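Local structure of malate dehydrogenase (Porphyromonas gingivalis, 3FI9) at residues 263-268 against 286-291; 177-182 against 275-280. The protein probably catalyses the NAD-dependent interconversion of malate and oxaloacetate. One frame throughout, in Å; residues are numbered along the deposited sequence.

Contact 1 of 2, residues 263-268 against 286-291; sequences CYVNVP and VKHSDI
His-288 lays its imidazole beside residues 263-265, and three consecutive residues line its CD2-NE2 side, Cys-263 reaching back to CB. The carbonyl oxygen Tyr-264 O lies at the ring edge, near its plane, 3.6 Å from His-288 CD2. Cys-263 SG approaches CD2 obliquely at 3.8 Å, a sulfur-aromatic contact with SG 4.8 Å from the ring centroid, and separately touches His-288 CB. Val-265 sends its CG2 methyl obliquely to His-288 NE2, at 4.0 Å, the two side chains crossing at about a right angle. The far nitrogen of the imidazole is turned back on its own segment: His-288 ND1 donates to Ser-289 O (2.8 Å, 168°), which lies almost in the ring plane and restrains the ring's rotation. Beside the ring, Cys-263 CB rests against Val-286 CG2 at 3.9 Å, with CG1 of the same valine slightly farther off. Both strands belong to the alpha/beta C-terminal domain of the lactate/malate dehydrogenase family but are not partners in one sheet: 261-267 is an inner strand of the large mixed sheet and pairs with 273-277, whereas 285-288 forms a two-stranded antiparallel hairpin with 279-282 that packs on it. Their short axes pass 7.7 Å apart at 41°, and Thr-279 and Met-277 also pack against His-288. Toward Pro-268 the contact thins. There the two segments meet through one pair of methyls, Val-267 CG2 and Ile-291 CG2, 4.0 Å apart, with the partly exposed valine near the solvent side and the buried isoleucine also touching Phe-270 and Met-277.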
ATOM      1  N   CYS A 263     -18.768 -16.758   3.892  1.00 16.24           N
ATOM      2  CA  CYS A 263     -18.467 -18.067   4.297  1.00 15.87           C
ATOM      3  C   CYS A 263     -19.607 -19.012   3.956  1.00 17.34           C
ATOM      4  O   CYS A 263     -20.708 -18.567   3.594  1.00 16.90           O
ATOM      5  CB  CYS A 263     -18.158 -18.111   5.806  1.00 18.68           C
ATOM      6  SG  CYS A 263     -19.626 -17.958   6.799  1.00 21.94           S
ATOM      7  N   TYR A 264     -19.323 -20.314   4.029  1.00 16.66           N
ATOM      8  CA  TYR A 264     -20.295 -21.345   3.686  1.00 17.16           C
ATOM      9  C   TYR A 264     -21.363 -21.376   4.779  1.00 17.48           C
ATOM     10  O   TYR A 264     -21.043 -21.367   5.971  1.00 18.26           O
ATOM     11  CB  TYR A 264     -19.640 -22.744   3.660  1.00 15.56           C
ATOM     12  CG  TYR A 264     -20.620 -23.779   3.125  1.00 17.22           C
ATOM     13  CD1 TYR A 264     -21.201 -23.627   1.867  1.00 19.10           C
ATOM     14  CD2 TYR A 264     -20.928 -24.895   3.866  1.00 22.47           C
ATOM     15  CE1 TYR A 264     -22.136 -24.597   1.375  1.00 21.01           C
ATOM     16  CE2 TYR A 264     -21.814 -25.856   3.403  1.00 21.66           C
ATOM     17  CZ  TYR A 264     -22.407 -25.699   2.164  1.00 21.76           C
ATOM     18  OH  TYR A 264     -23.275 -26.672   1.759  1.00 23.98           O
ATOM     19  N   VAL A 265     -22.625 -21.437   4.347  1.00 17.51           N
ATOM     20  CA  VAL A 265     -23.796 -21.475   5.238  1.00 17.62           C
ATOM     21  C   VAL A 265     -24.666 -22.630   4.762  1.00 18.89           C
ATOM     22  O   VAL A 265     -24.963 -22.750   3.574  1.00 17.51           O
ATOM     23  CB  VAL A 265     -24.644 -20.164   5.127  1.00 17.53           C
ATOM     24  CG1 VAL A 265     -25.904 -20.294   5.953  1.00 16.19           C
ATOM     25  CG2 VAL A 265     -23.808 -18.925   5.586  1.00 15.46           C
ATOM     26  N   ASN A 266     -25.107 -23.489   5.661  1.00 19.66           N
ATOM     27  CA  ASN A 266     -26.084 -24.491   5.207  1.00 21.36           C
ATOM     28  C   ASN A 266     -26.983 -24.806   6.375  1.00 21.93           C
ATOM     29  O   ASN A 266     -26.704 -25.727   7.090  1.00 22.66           O
ATOM     30  CB  ASN A 266     -25.399 -25.772   4.732  1.00 21.55           C
ATOM     31  CG  ASN A 266     -26.393 -26.826   4.212  1.00 22.13           C
ATOM     32  OD1 ASN A 266     -27.397 -26.500   3.600  1.00 23.15           O
ATOM     33  ND2 ASN A 266     -26.093 -28.085   4.454  1.00 23.19           N
ATOM     34  N   VAL A 267     -28.050 -24.037   6.558  1.00 22.88           N
ATOM     35  CA  VAL A 267     -28.958 -24.238   7.687  1.00 24.42           C
ATOM     36  C   VAL A 267     -30.382 -24.104   7.191  1.00 24.84           C
ATOM     37  O   VAL A 267     -30.627 -23.614   6.091  1.00 23.23           O
ATOM     38  CB  VAL A 267     -28.704 -23.216   8.788  1.00 25.22           C
ATOM     39  CG1 VAL A 267     -27.237 -23.284   9.247  1.00 24.97           C
ATOM     40  CG2 VAL A 267     -29.036 -21.797   8.271  1.00 24.97           C
ATOM     41  N   PRO A 268     -31.349 -24.554   7.998  1.00 25.67           N
ATOM     42  CA  PRO A 268     -32.717 -24.430   7.481  1.00 25.25           C
ATOM     43  C   PRO A 268     -33.008 -22.998   7.052  1.00 24.33           C
ATOM     44  O   PRO A 268     -32.666 -22.074   7.779  1.00 24.50           O
ATOM     45  CB  PRO A 268     -33.573 -24.812   8.706  1.00 25.78           C
ATOM     46  CG  PRO A 268     -32.682 -25.779   9.480  1.00 26.36           C
ATOM     47  CD  PRO A 268     -31.292 -25.211   9.322  1.00 25.77           C
ATOM     48  N   VAL A 286     -12.852 -19.976   9.832  1.00 22.14           N
ATOM     49  CA  VAL A 286     -14.016 -19.111   9.977  1.00 21.53           C
ATOM     50  C   VAL A 286     -15.194 -19.859  10.611  1.00 21.53           C
ATOM     51  O   VAL A 286     -15.413 -21.054  10.351  1.00 22.22           O
ATOM     52  CB  VAL A 286     -14.419 -18.538   8.597  1.00 21.45           C
ATOM     53  CG1 VAL A 286     -14.786 -19.672   7.636  1.00 17.07           C
ATOM     54  CG2 VAL A 286     -15.562 -17.507   8.721  1.00 22.65           C
ATOM     55  N   LYS A 287     -15.949 -19.161  11.443  1.00 21.72           N
ATOM     56  CA  LYS A 287     -17.265 -19.639  11.870  1.00 21.67           C
ATOM     57  C   LYS A 287     -18.280 -18.482  11.800  1.00 22.42           C
ATOM     58  O   LYS A 287     -17.909 -17.318  11.875  1.00 21.16           O
ATOM     59  CB  LYS A 287     -17.220 -20.249  13.278  1.00 22.11           C
ATOM     60  N   HIS A 288     -19.559 -18.800  11.659  1.00 22.85           N
ATOM     61  CA  HIS A 288     -20.544 -17.749  11.663  1.00 23.19           C
ATOM     62  C   HIS A 288     -21.513 -17.904  12.816  1.00 24.18           C
ATOM     63  O   HIS A 288     -21.715 -19.009  13.331  1.00 23.51           O
ATOM     64  CB  HIS A 288     -21.273 -17.660  10.305  1.00 23.99           C
ATOM     65  CG  HIS A 288     -22.169 -18.819   9.992  1.00 25.20           C
ATOM     66  ND1 HIS A 288     -23.401 -18.989  10.584  1.00 26.84           N
ATOM     67  CD2 HIS A 288     -22.029 -19.843   9.116  1.00 27.66           C
ATOM     68  CE1 HIS A 288     -23.982 -20.071  10.088  1.00 27.35           C
ATOM     69  NE2 HIS A 288     -23.164 -20.615   9.207  1.00 27.59           N
ATOM     70  N   SER A 289     -22.108 -16.794  13.223  1.00 24.72           N
ATOM     71  CA  SER A 289     -23.061 -16.823  14.323  1.00 25.82           C
ATOM     72  C   SER A 289     -24.410 -17.395  13.853  1.00 25.05           C
ATOM     73  O   SER A 289     -24.633 -17.643  12.666  1.00 26.46           O
ATOM     74  CB  SER A 289     -23.248 -15.409  14.866  1.00 26.03           C
ATOM     75  OG  SER A 289     -24.085 -14.698  13.982  1.00 27.31           O
ATOM     76  N   ASP A 290     -25.315 -17.580  14.790  1.00 24.07           N
ATOM     77  CA  ASP A 290     -26.608 -18.191  14.532  1.00 24.87           C
ATOM     78  C   ASP A 290     -27.512 -17.247  13.730  1.00 24.51           C
ATOM     79  O   ASP A 290     -27.921 -16.188  14.206  1.00 23.09           O
ATOM     80  CB  ASP A 290     -27.262 -18.572  15.878  1.00 25.64           C
ATOM     81  CG  ASP A 290     -28.669 -19.105  15.715  1.00 28.75           C
ATOM     82  OD1 ASP A 290     -29.109 -19.339  14.559  1.00 32.43           O
ATOM     83  OD2 ASP A 290     -29.323 -19.316  16.751  1.00 33.35           O
ATOM     84  N   ILE A 291     -27.838 -17.629  12.503  1.00 25.32           N
ATOM     85  CA  ILE A 291     -28.578 -16.729  11.623  1.00 27.10           C
ATOM     86  C   ILE A 291     -29.907 -16.386  12.259  1.00 27.51           C
ATOM     87  O   ILE A 291     -30.429 -15.274  12.102  1.00 27.16           O
ATOM     88  CB  ILE A 291     -28.780 -17.374  10.225  1.00 27.47           C
ATOM     89  CG1 ILE A 291     -28.982 -16.321   9.137  1.00 29.36           C
ATOM     90  CG2 ILE A 291     -29.906 -18.431  10.247  1.00 30.05           C
ATOM     91  CD1 ILE A 291     -28.221 -16.684   7.853  1.00 29.11           C
TER

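Contact 2 of 2, residues 177-182 against 275-280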
ATOM      1  N   ARG A 177     -23.251  -3.123   9.679  1.00 18.97           N
ATOM      2  CA  ARG A 177     -23.253  -4.481   9.159  1.00 18.61           C
ATOM      3  C   ARG A 177     -24.187  -4.623   7.977  1.00 18.12           C
ATOM      4  O   ARG A 177     -25.330  -4.196   8.052  1.00 17.95           O
ATOM      5  CB  ARG A 177     -23.688  -5.491  10.244  1.00 17.51           C
ATOM      6  CG  ARG A 177     -22.691  -5.684  11.311  1.00 20.04           C
ATOM      7  CD  ARG A 177     -21.434  -6.291  10.756  1.00 23.60           C
ATOM      8  NE  ARG A 177     -20.545  -6.666  11.836  1.00 24.48           N
ATOM      9  CZ  ARG A 177     -19.540  -5.918  12.281  1.00 26.85           C
ATOM     10  NH1 ARG A 177     -19.274  -4.744  11.734  1.00 23.73           N
ATOM     11  NH2 ARG A 177     -18.799  -6.360  13.293  1.00 29.57           N
ATOM     12  N   THR A 178     -23.682  -5.189   6.872  1.00 18.99           N
ATOM     13  CA  THR A 178     -24.551  -5.724   5.844  1.00 18.35           C
ATOM     14  C   THR A 178     -24.247  -7.230   5.751  1.00 18.04           C
ATOM     15  O   THR A 178     -23.089  -7.646   5.840  1.00 18.81           O
ATOM     16  CB  THR A 178     -24.359  -5.071   4.445  1.00 19.08           C
ATOM     17  OG1 THR A 178     -23.148  -5.555   3.855  1.00 19.28           O
ATOM     18  CG2 THR A 178     -24.254  -3.516   4.517  1.00 19.28           C
ATOM     19  N   TYR A 179     -25.272  -8.033   5.485  1.00 17.48           N
ATOM     20  CA  TYR A 179     -25.114  -9.462   5.281  1.00 18.10           C
ATOM     21  C   TYR A 179     -25.725  -9.899   3.941  1.00 18.97           C
ATOM     22  O   TYR A 179     -26.337  -9.083   3.200  1.00 19.60           O
ATOM     23  CB  TYR A 179     -25.773 -10.238   6.443  1.00 16.96           C
ATOM     24  CG  TYR A 179     -25.237  -9.879   7.807  1.00 17.47           C
ATOM     25  CD1 TYR A 179     -23.895 -10.068   8.130  1.00 17.82           C
ATOM     26  CD2 TYR A 179     -26.080  -9.369   8.779  1.00 15.91           C
ATOM     27  CE1 TYR A 179     -23.415  -9.712   9.393  1.00 17.45           C
ATOM     28  CE2 TYR A 179     -25.625  -9.041  10.025  1.00 20.18           C
ATOM     29  CZ  TYR A 179     -24.293  -9.200  10.322  1.00 20.22           C
ATOM     30  OH  TYR A 179     -23.866  -8.887  11.583  1.00 20.85           O
ATOM     31  N   GLY A 180     -25.522 -11.173   3.600  1.00 18.94           N
ATOM     32  CA  GLY A 180     -26.088 -11.741   2.347  1.00 19.45           C
ATOM     33  C   GLY A 180     -25.189 -11.612   1.135  1.00 19.98           C
ATOM     34  O   GLY A 180     -24.057 -12.087   1.159  1.00 20.27           O
ATOM     35  N   GLY A 181     -25.696 -10.952   0.094  1.00 19.54           N
ATOM     36  CA  GLY A 181     -24.950 -10.734  -1.162  1.00 20.82           C
ATOM     37  C   GLY A 181     -24.309  -9.371  -1.072  1.00 21.48           C
ATOM     38  O   GLY A 181     -24.318  -8.761  -0.002  1.00 21.01           O
ATOM     39  N   HIS A 182     -23.781  -8.869  -2.177  1.00 22.44           N
ATOM     40  CA  HIS A 182     -23.199  -7.539  -2.194  1.00 24.44           C
ATOM     41  C   HIS A 182     -23.877  -6.577  -3.158  1.00 25.15           C
ATOM     42  O   HIS A 182     -24.695  -6.980  -4.003  1.00 25.39           O
ATOM     43  CB  HIS A 182     -21.712  -7.618  -2.498  1.00 25.24           C
ATOM     44  CG  HIS A 182     -21.403  -7.876  -3.939  1.00 31.32           C
ATOM     45  ND1 HIS A 182     -21.572  -9.112  -4.528  1.00 34.08           N
ATOM     46  CD2 HIS A 182     -20.930  -7.056  -4.908  1.00 33.32           C
ATOM     47  CE1 HIS A 182     -21.206  -9.046  -5.797  1.00 34.56           C
ATOM     48  NE2 HIS A 182     -20.826  -7.808  -6.057  1.00 36.11           N
ATOM     49  N   MET A 275     -22.489 -16.811   1.788  1.00 17.85           N
ATOM     50  CA  MET A 275     -23.074 -15.490   2.055  1.00 18.00           C
ATOM     51  C   MET A 275     -22.151 -14.714   2.980  1.00 16.92           C
ATOM     52  O   MET A 275     -21.473 -15.332   3.783  1.00 18.21           O
ATOM     53  CB  MET A 275     -24.411 -15.636   2.824  1.00 17.84           C
ATOM     54  CG  MET A 275     -25.592 -15.866   1.937  1.00 19.94           C
ATOM     55  SD  MET A 275     -27.137 -15.655   2.821  1.00 15.79           S
ATOM     56  CE  MET A 275     -26.906 -16.773   4.136  1.00 16.04           C
ATOM     57  N   ALA A 276     -22.194 -13.374   2.907  1.00 16.84           N
ATOM     58  CA  ALA A 276     -21.613 -12.492   3.923  1.00 16.92           C
ATOM     59  C   ALA A 276     -22.386 -12.710   5.218  1.00 17.30           C
ATOM     60  O   ALA A 276     -23.626 -12.657   5.217  1.00 16.69           O
ATOM     61  CB  ALA A 276     -21.715 -10.985   3.493  1.00 16.62           C
ATOM     62  N   MET A 277     -21.654 -12.998   6.290  1.00 17.68           N
ATOM     63  CA  MET A 277     -22.233 -13.409   7.554  1.00 18.01           C
ATOM     64  C   MET A 277     -21.523 -12.728   8.713  1.00 18.26           C
ATOM     65  O   MET A 277     -20.490 -12.093   8.530  1.00 17.51           O
ATOM     66  CB  MET A 277     -22.136 -14.937   7.705  1.00 17.74           C
ATOM     67  CG  MET A 277     -23.140 -15.732   6.857  1.00 19.02           C
ATOM     68  SD  MET A 277     -24.792 -15.904   7.700  1.00 15.72           S
ATOM     69  CE  MET A 277     -25.455 -14.300   7.449  1.00 20.35           C
ATOM     70  N   GLU A 278     -22.061 -12.881   9.912  1.00 19.83           N
ATOM     71  CA  GLU A 278     -21.347 -12.418  11.114  1.00 20.56           C
ATOM     72  C   GLU A 278     -20.323 -13.455  11.523  1.00 22.14           C
ATOM     73  O   GLU A 278     -20.616 -14.394  12.279  1.00 22.54           O
ATOM     74  CB  GLU A 278     -22.309 -12.119  12.257  1.00 20.52           C
ATOM     75  CG  GLU A 278     -21.662 -11.481  13.488  1.00 23.08           C
ATOM     76  CD  GLU A 278     -21.053 -10.113  13.211  1.00 29.36           C
ATOM     77  OE1 GLU A 278     -21.448  -9.434  12.240  1.00 30.45           O
ATOM     78  OE2 GLU A 278     -20.179  -9.690  13.989  1.00 33.98           O
ATOM     79  N   THR A 279     -19.102 -13.248  11.049  1.00 22.67           N
ATOM     80  CA  THR A 279     -18.077 -14.261  11.108  1.00 23.09           C
ATOM     81  C   THR A 279     -16.969 -13.850  12.046  1.00 23.74           C
ATOM     82  O   THR A 279     -16.782 -12.659  12.316  1.00 24.00           O
ATOM     83  CB  THR A 279     -17.446 -14.441   9.711  1.00 23.35           C
ATOM     84  OG1 THR A 279     -17.373 -13.159   9.035  1.00 20.72           O
ATOM     85  CG2 THR A 279     -18.264 -15.396   8.889  1.00 22.00           C
ATOM     86  N   THR A 280     -16.241 -14.838  12.558  1.00 24.44           N
ATOM     87  CA  THR A 280     -14.947 -14.579  13.159  1.00 25.03           C
ATOM     88  C   THR A 280     -13.965 -15.546  12.517  1.00 23.43           C
ATOM     89  O   THR A 280     -14.230 -16.712  12.350  1.00 22.98           O
ATOM     90  CB  THR A 280     -14.905 -14.593  14.733  1.00 26.37           C
ATOM     91  OG1 THR A 280     -14.148 -15.708  15.239  1.00 32.72           O
ATOM     92  CG2 THR A 280     -16.293 -14.601  15.325  1.00 26.82           C
TER
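Gly-180 and Ala-276 form a single antiparallel bridge of the hydrogen-bonded kind. Gly-180 N donates to Ala-276 O and Ala-276 N to Gly-180 O, each at 2.9 Å. Gly-180 has a positive phi, a backbone shape in which a beta carbon would collide with Tyr-179 O.

The polar side-chain contacts converge on one oxygen, Glu-278 OE1. Arg-177 NE reaches its syn lone pair at 2.9 Å in a salt bridge, the guanidinium and carboxylate being nearly coplanar, 7° apart. Tyr-179 OH donates to the same OE1 at 2.6 Å from above the carboxylate plane, and its ring stands almost perpendicular to that plane. A bend at chi2 (63°) brings Glu-278 CD back toward both donors, whose combined pull should stabilise the carboxylate's negative charge.

Van der Waals contacts accompany these bonds: Tyr-179 CB meets Met-277 CE at 4.2 Å, and CD1 of the tyrosine ring passes 3.6 Å from the backbone carbon Met-277 C. Phe-189 meets the tyrosine ring edge-to-face, while Leu-303 of helix 297-319 touches both Tyr-179 and Met-277.

Strand 178-180, whose other neighbour is 186-188, is thus joined to the edge strand 273-277 of the large sheet just ahead of His-182, the predicted proton acceptor, an arrangement consistent with the substrate-binding C-terminal domain of the lactate/malate dehydrogenase fold.

From the N terminus, the chain first enters contact 2 at residues 177-182, which end on His-182, the predicted proton acceptor, and then runs through 92 residues, including helices 211-222, 224-232 and 238-251. Before that long loop closes at 275-280, it passes through 263-268, the first half of contact 1; the second half, 286-291, comes only afterwards. The two loops therefore cross, the short one spanning 17 residues. The contacts are joined directly: Cys-263 N probably hydrogen-bonds to Met-275 O between neighbouring strands at the sheet edge, and Ser-289 N to Glu-278 O at the open end of the hairpin. Together they tie strand pair 178-180/186-188, the sheet edge and the 279-288 hairpin.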